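Local structure of polysaccharide deacetylase (2J13) at residues 124-136 with 160-172. The protein probably removes acetyl groups from peptidoglycan of the bacterial cell wall, as a zinc-containing family 4 carbohydrate esterase. Residues are numbered along the deposited sequence; the frame is centred on the assembly and turned at random. Where two conformers were deposited one is given.
Sequences NDEKLREELTSVT and ERTLALTKEMGYY
Two groups grip the phenol oxygen of Y171: the hydroxyl of T136, with OG1 2.6 Å from Y171 OH, and a water 2.7 Å from the same OH. The threonine oxygen lies at the ring edge near the ring plane, the two side chains arriving from opposite directions. The water also donates to OG1 of T133, one turn earlier, and so ties the tyrosine to helix 125-143 at a second point. T133 OG1 in turn bonds back to the carbonyl of R129, approaching from above its plane.

L132 CB lies obliquely to the ring, 4.1 Å from Y171 CE2. Beside it runs the chain of M169, which turns at its last torsion (chi3 63°) to place SD 3.6 Å from R129 CG and carry CE to T133 OG1; L132 CD1 packs on the same sulphur. The axes of segments 125-136 and 160-168 approach to 10.9 Å with a crossing angle of -50°, on the flank of the NodB-type deacetylase fold. The second helix ends in a Schellman motif at G170, whose positive phi turns the chain into Y171 and strand 172-174. V151 of the neighbouring strand 150-151 touches L132, T166 and Y171, so this part of the contact packs against the small parallel sheet.

Further toward the helix starts, L128 CD2 meets L165 CD1 at 4.0 Å, with F120 also against L128. At the first turns of both helices R161 and D125 form a salt bridge, gripped side-on, NE to OD1 at 3.0 Å and NH2 to OD2 at 2.9 Å. Both oxygens use their syn lone pairs, both bonds are nearly straight, and the two flat groups are almost coplanar, an arrangement that fixes the rotation of both. R161 reaches the carboxylate with its chain extended from CG to NE.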
ATOM      1  N   ASN A 124       9.258  10.895 -17.001  1.00 27.35           N
ATOM      2  CA  ASN A 124       8.297  11.394 -17.966  0.50 27.37           C
ATOM      3  C   ASN A 124       6.986  10.579 -17.976  1.00 26.74           C
ATOM      4  O   ASN A 124       6.901   9.488 -17.349  1.00 25.68           O
ATOM      5  CB  ASN A 124       8.958  11.454 -19.356  0.50 27.75           C
ATOM      6  CG  ASN A 124      10.212  12.337 -19.374  0.50 29.65           C
ATOM      7  OD1 ASN A 124      10.339  13.287 -18.591  0.50 32.50           O
ATOM      8  ND2 ASN A 124      11.133  12.033 -20.272  0.50 32.59           N
ATOM      9  N   ASP A 125       5.964  11.079 -18.647  1.00 26.80           N
ATOM     10  CA  ASP A 125       4.613  10.494 -18.580  1.00 28.16           C
ATOM     11  C   ASP A 125       4.560   9.063 -19.156  1.00 28.69           C
ATOM     12  O   ASP A 125       3.903   8.174 -18.596  1.00 28.52           O
ATOM     13  CB  ASP A 125       3.576  11.339 -19.303  1.00 28.30           C
ATOM     14  CG  ASP A 125       3.306  12.668 -18.630  1.00 30.25           C
ATOM     15  OD1 ASP A 125       3.883  12.923 -17.543  1.00 31.79           O
ATOM     16  OD2 ASP A 125       2.471  13.438 -19.191  1.00 32.58           O
ATOM     17  N   GLU A 126       5.189   8.893 -20.313  1.00 29.35           N
ATOM     18  CA  GLU A 126       5.319   7.581 -20.956  1.00 30.35           C
ATOM     19  C   GLU A 126       5.951   6.556 -19.983  1.00 29.31           C
ATOM     20  O   GLU A 126       5.479   5.412 -19.854  1.00 28.30           O
ATOM     21  CB  GLU A 126       6.131   7.748 -22.258  1.00 32.07           C
ATOM     22  CG  GLU A 126       7.451   8.623 -22.198  1.00 36.30           C
ATOM     23  CD  GLU A 126       7.304  10.219 -22.228  1.00 39.02           C
ATOM     24  OE1 GLU A 126       6.238  10.805 -22.028  1.00 34.75           O
ATOM     25  OE2 GLU A 126       8.329  10.897 -22.452  1.00 46.32           O
ATOM     26  N   LYS A 127       7.005   6.974 -19.295  1.00 28.83           N
ATOM     27  CA  LYS A 127       7.723   6.126 -18.354  1.00 28.50           C
ATOM     28  C   LYS A 127       6.849   5.832 -17.150  1.00 26.82           C
ATOM     29  O   LYS A 127       6.799   4.679 -16.678  1.00 25.54           O
ATOM     30  CB  LYS A 127       9.032   6.799 -17.917  1.00 29.41           C
ATOM     31  CG  LYS A 127       9.897   5.999 -16.986  1.00 33.66           C
ATOM     32  CD  LYS A 127      10.136   4.565 -17.478  1.00 38.55           C
ATOM     33  CE  LYS A 127      11.033   3.791 -16.523  1.00 43.12           C
ATOM     34  NZ  LYS A 127      10.852   2.291 -16.629  1.00 46.48           N
ATOM     35  N   LEU A 128       6.154   6.828 -16.623  1.00 25.23           N
ATOM     36  CA  LEU A 128       5.267   6.564 -15.489  0.50 24.90           C
ATOM     37  C   LEU A 128       4.178   5.557 -15.863  1.00 24.96           C
ATOM     38  O   LEU A 128       3.850   4.641 -15.076  1.00 24.89           O
ATOM     39  CB  LEU A 128       4.627   7.850 -14.948  0.50 25.17           C
ATOM     40  CG  LEU A 128       3.730   7.612 -13.736  0.50 25.02           C
ATOM     41  CD1 LEU A 128       4.533   6.959 -12.589  0.50 23.73           C
ATOM     42  CD2 LEU A 128       3.029   8.883 -13.268  0.50 25.07           C
ATOM     43  N   ARG A 129       3.619   5.686 -17.065  1.00 24.43           N
ATOM     44  CA  ARG A 129       2.561   4.770 -17.495  1.00 26.82           C
ATOM     45  C   ARG A 129       3.139   3.374 -17.596  1.00 25.31           C
ATOM     46  O   ARG A 129       2.490   2.415 -17.157  1.00 25.32           O
ATOM     47  CB  ARG A 129       1.958   5.214 -18.852  1.00 27.11           C
ATOM     48  CG  ARG A 129       1.036   6.403 -18.690  1.00 30.87           C
ATOM     49  CD  ARG A 129       0.102   6.646 -19.848  1.00 32.90           C
ATOM     50  NE  ARG A 129      -0.357   8.041 -19.811  1.00 38.09           N
ATOM     51  CZ  ARG A 129       0.266   9.051 -20.417  1.00 39.30           C
ATOM     52  NH1 ARG A 129       1.378   8.846 -21.110  1.00 41.60           N
ATOM     53  NH2 ARG A 129      -0.226  10.278 -20.305  1.00 39.58           N
ATOM     54  N   GLU A 130       4.358   3.244 -18.094  1.00 24.42           N
ATOM     55  CA  GLU A 130       4.994   1.888 -18.214  1.00 25.43           C
ATOM     56  C   GLU A 130       5.299   1.321 -16.837  1.00 24.61           C
ATOM     57  O   GLU A 130       5.079   0.133 -16.582  1.00 24.08           O
ATOM     58  CB  GLU A 130       6.276   1.959 -19.024  1.00 26.99           C
ATOM     59  CG  GLU A 130       5.966   2.305 -20.453  1.00 32.07           C
ATOM     60  CD  GLU A 130       7.154   2.690 -21.320  1.00 39.96           C
ATOM     61  OE1 GLU A 130       8.269   2.934 -20.803  1.00 44.08           O
ATOM     62  OE2 GLU A 130       6.948   2.735 -22.561  1.00 44.77           O
ATOM     63  N   GLU A 131       5.774   2.184 -15.938  1.00 23.46           N
ATOM     64  CA  GLU A 131       6.111   1.763 -14.573  1.00 23.25           C
ATOM     65  C   GLU A 131       4.903   1.187 -13.838  1.00 22.53           C
ATOM     66  O   GLU A 131       5.079   0.216 -13.072  1.00 22.82           O
ATOM     67  CB  GLU A 131       6.687   2.950 -13.776  1.00 23.35           C
ATOM     68  CG  GLU A 131       8.135   3.302 -14.156  1.00 24.56           C
ATOM     69  CD  GLU A 131       9.133   2.363 -13.547  1.00 27.34           C
ATOM     70  OE1 GLU A 131       8.871   1.853 -12.434  1.00 28.15           O
ATOM     71  OE2 GLU A 131      10.183   2.114 -14.156  1.00 31.56           O
ATOM     72  N   LEU A 132       3.707   1.757 -14.053  1.00 20.70           N
ATOM     73  CA  LEU A 132       2.466   1.248 -13.421  1.00 20.85           C
ATOM     74  C   LEU A 132       1.890   0.065 -14.193  1.00 20.31           C
ATOM     75  O   LEU A 132       1.577  -0.965 -13.611  1.00 20.41           O
ATOM     76  CB  LEU A 132       1.416   2.339 -13.311  1.00 20.94           C
ATOM     77  CG  LEU A 132       1.821   3.477 -12.369  1.00 22.83           C
ATOM     78  CD1 LEU A 132       0.747   4.534 -12.462  1.00 26.34           C
ATOM     79  CD2 LEU A 132       2.035   2.988 -10.944  1.00 24.99           C
ATOM     80  N   THR A 133       1.770   0.206 -15.509  1.00 21.33           N
ATOM     81  CA  THR A 133       1.110  -0.820 -16.317  1.00 22.62           C
ATOM     82  C   THR A 133       1.869  -2.130 -16.281  1.00 21.55           C
ATOM     83  O   THR A 133       1.231  -3.206 -16.227  1.00 23.13           O
ATOM     84  CB  THR A 133       0.936  -0.353 -17.773  1.00 24.19           C
ATOM     85  OG1 THR A 133       0.165   0.870 -17.786  1.00 26.10           O
ATOM     86  CG2 THR A 133       0.202  -1.436 -18.579  1.00 27.37           C
ATOM     87  N   SER A 134       3.187  -2.090 -16.293  1.00 21.49           N
ATOM     88  CA  SER A 134       3.983  -3.313 -16.255  1.00 21.87           C
ATOM     89  C   SER A 134       3.729  -4.144 -14.994  1.00 20.59           C
ATOM     90  O   SER A 134       3.591  -5.375 -15.070  1.00 22.27           O
ATOM     91  CB  SER A 134       5.465  -3.037 -16.444  1.00 23.45           C
ATOM     92  OG  SER A 134       5.982  -2.206 -15.461  1.00 24.15           O
ATOM     93  N   VAL A 135       3.665  -3.500 -13.839  1.00 19.14           N
ATOM     94  CA  VAL A 135       3.340  -4.192 -12.600  1.00 19.52           C
ATOM     95  C   VAL A 135       1.925  -4.723 -12.599  1.00 19.81           C
ATOM     96  O   VAL A 135       1.690  -5.866 -12.168  1.00 22.43           O
ATOM     97  CB  VAL A 135       3.582  -3.285 -11.323  1.00 18.09           C
ATOM     98  CG1 VAL A 135       3.067  -3.934 -10.031  1.00 20.64           C
ATOM     99  CG2 VAL A 135       5.033  -2.994 -11.159  1.00 20.99           C
ATOM    100  N   THR A 136       0.965  -3.933 -13.047  1.00 20.21           N
ATOM    101  CA  THR A 136      -0.433  -4.362 -13.065  1.00 20.71           C
ATOM    102  C   THR A 136      -0.607  -5.619 -13.904  1.00 21.12           C
ATOM    103  O   THR A 136      -1.173  -6.608 -13.458  1.00 22.00           O
ATOM    104  CB  THR A 136      -1.367  -3.258 -13.542  1.00 21.25           C
ATOM    105  OG1 THR A 136      -1.383  -2.217 -12.542  1.00 20.15           O
ATOM    106  CG2 THR A 136      -2.792  -3.782 -13.737  1.00 20.85           C
ATOM    107  N   GLU A 160       1.036  17.086  -7.830  1.00 26.01           N
ATOM    108  CA  GLU A 160      -0.278  17.135  -8.425  1.00 27.43           C
ATOM    109  C   GLU A 160      -0.349  16.330  -9.724  1.00 26.13           C
ATOM    110  O   GLU A 160      -1.324  15.602  -9.970  1.00 25.87           O
ATOM    111  CB  GLU A 160      -0.695  18.594  -8.695  1.00 28.11           C
ATOM    112  CG  GLU A 160      -2.163  18.691  -8.982  1.00 30.74           C
ATOM    113  CD  GLU A 160      -2.626  20.071  -9.453  1.00 32.33           C
ATOM    114  OE1 GLU A 160      -1.800  20.883  -9.946  1.00 37.75           O
ATOM    115  OE2 GLU A 160      -3.856  20.298  -9.334  1.00 39.15           O
ATOM    116  N   ARG A 161       0.667  16.478 -10.565  1.00 26.35           N
ATOM    117  CA  ARG A 161       0.697  15.769 -11.847  1.00 26.32           C
ATOM    118  C   ARG A 161       0.667  14.252 -11.672  1.00 25.80           C
ATOM    119  O   ARG A 161      -0.143  13.577 -12.305  1.00 25.41           O
ATOM    120  CB  ARG A 161       1.918  16.158 -12.655  1.00 27.28           C
ATOM    121  CG  ARG A 161       1.840  15.628 -14.087  1.00 29.71           C
ATOM    122  CD  ARG A 161       3.148  15.598 -14.747  1.00 30.64           C
ATOM    123  NE  ARG A 161       2.951  15.427 -16.180  1.00 31.68           N
ATOM    124  CZ  ARG A 161       2.590  16.417 -16.982  1.00 31.41           C
ATOM    125  NH1 ARG A 161       2.407  17.642 -16.488  1.00 32.68           N
ATOM    126  NH2 ARG A 161       2.397  16.177 -18.272  1.00 32.00           N
ATOM    127  N   THR A 162       1.518  13.737 -10.799  1.00 24.97           N
ATOM    128  CA  THR A 162       1.646  12.263 -10.661  1.00 24.40           C
ATOM    129  C   THR A 162       0.376  11.657 -10.047  1.00 23.68           C
ATOM    130  O   THR A 162      -0.045  10.561 -10.429  1.00 23.11           O
ATOM    131  CB  THR A 162       2.912  11.834  -9.890  1.00 23.82           C
ATOM    132  OG1 THR A 162       2.835  12.239  -8.516  1.00 23.87           O
ATOM    133  CG2 THR A 162       4.179  12.382 -10.507  1.00 25.48           C
ATOM    134  N   LEU A 163      -0.226  12.344  -9.070  1.00 22.90           N
ATOM    135  CA  LEU A 163      -1.511  11.948  -8.522  1.00 23.30           C
ATOM    136  C   LEU A 163      -2.575  11.901  -9.589  1.00 23.11           C
ATOM    137  O   LEU A 163      -3.292  10.916  -9.736  1.00 24.29           O
ATOM    138  CB  LEU A 163      -1.929  12.913  -7.393  1.00 23.29           C
ATOM    139  CG  LEU A 163      -1.061  12.927  -6.167  1.00 23.82           C
ATOM    140  CD1 LEU A 163      -1.500  14.060  -5.202  1.00 24.04           C
ATOM    141  CD2 LEU A 163      -1.070  11.544  -5.439  1.00 25.09           C
ATOM    142  N   ALA A 164      -2.667  12.955 -10.392  1.00 23.66           N
ATOM    143  CA  ALA A 164      -3.694  13.024 -11.413  1.00 24.58           C
ATOM    144  C   ALA A 164      -3.489  11.972 -12.533  1.00 24.87           C
ATOM    145  O   ALA A 164      -4.439  11.381 -12.982  1.00 25.43           O
ATOM    146  CB  ALA A 164      -3.782  14.451 -11.989  1.00 24.62           C
ATOM    147  N   LEU A 165      -2.248  11.744 -12.939  1.00 25.78           N
ATOM    148  CA  LEU A 165      -1.937  10.738 -13.974  0.50 25.86           C
ATOM    149  C   LEU A 165      -2.256   9.335 -13.477  1.00 25.68           C
ATOM    150  O   LEU A 165      -2.804   8.503 -14.214  1.00 25.95           O
ATOM    151  CB  LEU A 165      -0.470  10.819 -14.385  0.50 26.38           C
ATOM    152  CG  LEU A 165       0.013  12.095 -15.090  0.50 27.88           C
ATOM    153  CD1 LEU A 165       1.504  12.013 -15.316  0.50 29.58           C
ATOM    154  CD2 LEU A 165      -0.737  12.335 -16.388  0.50 29.60           C
ATOM    155  N   THR A 166      -1.948   9.083 -12.216  1.00 25.06           N
ATOM    156  CA  THR A 166      -2.254   7.780 -11.600  1.00 24.09           C
ATOM    157  C   THR A 166      -3.769   7.524 -11.553  1.00 24.37           C
ATOM    158  O   THR A 166      -4.218   6.454 -11.928  1.00 24.24           O
ATOM    159  CB  THR A 166      -1.596   7.715 -10.197  1.00 23.76           C
ATOM    160  OG1 THR A 166      -0.164   7.887 -10.358  1.00 23.20           O
ATOM    161  CG2 THR A 166      -1.926   6.362  -9.464  1.00 24.59           C
ATOM    162  N   LYS A 167      -4.559   8.499 -11.104  1.00 25.07           N
ATOM    163  CA  LYS A 167      -6.013   8.403 -11.107  1.00 26.90           C
ATOM    164  C   LYS A 167      -6.587   8.204 -12.510  1.00 27.27           C
ATOM    165  O   LYS A 167      -7.502   7.411 -12.709  1.00 27.28           O
ATOM    166  CB  LYS A 167      -6.631   9.663 -10.488  1.00 26.95           C
ATOM    167  CG  LYS A 167      -8.139   9.749 -10.535  1.00 29.38           C
ATOM    168  CD  LYS A 167      -8.573  11.096  -9.938  1.00 29.92           C
ATOM    169  CE  LYS A 167      -9.976  11.518 -10.314  1.00 34.52           C
ATOM    170  NZ  LYS A 167     -10.271  12.856  -9.652  1.00 37.55           N
ATOM    171  N   GLU A 168      -6.057   8.947 -13.466  1.00 29.01           N
ATOM    172  CA  GLU A 168      -6.506   8.867 -14.852  1.00 31.22           C
ATOM    173  C   GLU A 168      -6.317   7.466 -15.409  1.00 30.92           C
ATOM    174  O   GLU A 168      -7.134   6.999 -16.224  1.00 31.93           O
ATOM    175  CB  GLU A 168      -5.702   9.891 -15.655  1.00 31.39           C
ATOM    176  CG  GLU A 168      -6.010  10.038 -17.128  1.00 34.85           C
ATOM    177  CD  GLU A 168      -4.957  10.943 -17.805  1.00 37.04           C
ATOM    178  OE1 GLU A 168      -4.552  11.967 -17.182  1.00 44.90           O
ATOM    179  OE2 GLU A 168      -4.515  10.624 -18.936  1.00 45.47           O
ATOM    180  N   MET A 169      -5.254   6.787 -14.976  1.00 30.77           N
ATOM    181  CA  MET A 169      -4.999   5.396 -15.376  1.00 31.67           C
ATOM    182  C   MET A 169      -5.873   4.372 -14.645  1.00 30.29           C
ATOM    183  O   MET A 169      -5.817   3.200 -14.954  1.00 30.70           O
ATOM    184  CB  MET A 169      -3.525   5.053 -15.208  1.00 30.95           C
ATOM    185  CG  MET A 169      -2.582   5.908 -16.059  1.00 33.86           C
ATOM    186  SD  MET A 169      -0.889   5.442 -15.855  1.00 37.43           S
ATOM    187  CE  MET A 169      -0.890   3.754 -16.476  1.00 38.96           C
ATOM    188  N   GLY A 170      -6.675   4.827 -13.683  1.00 28.72           N
ATOM    189  CA  GLY A 170      -7.674   4.009 -13.035  1.00 28.56           C
ATOM    190  C   GLY A 170      -7.274   3.512 -11.659  1.00 27.38           C
ATOM    191  O   GLY A 170      -7.898   2.572 -11.138  1.00 29.27           O
ATOM    192  N   TYR A 171      -6.272   4.147 -11.057  1.00 25.75           N
ATOM    193  CA  TYR A 171      -5.793   3.760  -9.719  1.00 23.72           C
ATOM    194  C   TYR A 171      -6.113   4.765  -8.639  1.00 23.81           C
ATOM    195  O   TYR A 171      -6.128   5.965  -8.891  1.00 24.53           O
ATOM    196  CB  TYR A 171      -4.274   3.602  -9.752  1.00 22.77           C
ATOM    197  CG  TYR A 171      -3.787   2.627 -10.795  1.00 21.70           C
ATOM    198  CD1 TYR A 171      -3.869   1.259 -10.575  1.00 23.56           C
ATOM    199  CD2 TYR A 171      -3.178   3.088 -11.955  1.00 20.93           C
ATOM    200  CE1 TYR A 171      -3.403   0.343 -11.529  1.00 22.66           C
ATOM    201  CE2 TYR A 171      -2.698   2.198 -12.916  1.00 23.01           C
ATOM    202  CZ  TYR A 171      -2.802   0.829 -12.693  1.00 24.51           C
ATOM    203  OH  TYR A 171      -2.346  -0.052 -13.651  1.00 24.56           O
ATOM    204  N   TYR A 172      -6.348   4.250  -7.428  1.00 22.29           N
ATOM    205  CA  TYR A 172      -6.247   5.074  -6.213  1.00 22.57           C
ATOM    206  C   TYR A 172      -4.784   5.272  -5.817  1.00 21.79           C
ATOM    207  O   TYR A 172      -3.945   4.356  -5.879  1.00 21.69           O
ATOM    208  CB  TYR A 172      -6.949   4.438  -5.032  1.00 23.68           C
ATOM    209  CG  TYR A 172      -8.436   4.234  -5.179  1.00 25.41           C
ATOM    210  CD1 TYR A 172      -9.321   5.255  -4.887  1.00 27.52           C
ATOM    211  CD2 TYR A 172      -8.947   3.012  -5.573  1.00 26.83           C
ATOM    212  CE1 TYR A 172     -10.698   5.041  -4.981  1.00 29.69           C
ATOM    213  CE2 TYR A 172     -10.313   2.788  -5.677  1.00 29.00           C
ATOM    214  CZ  TYR A 172     -11.173   3.802  -5.396  1.00 28.72           C
ATOM    215  OH  TYR A 172     -12.526   3.565  -5.504  1.00 32.58           O
TER
HETATM  216  O   HOH W   1      -2.241   0.632 -16.219  1.00 33.34           O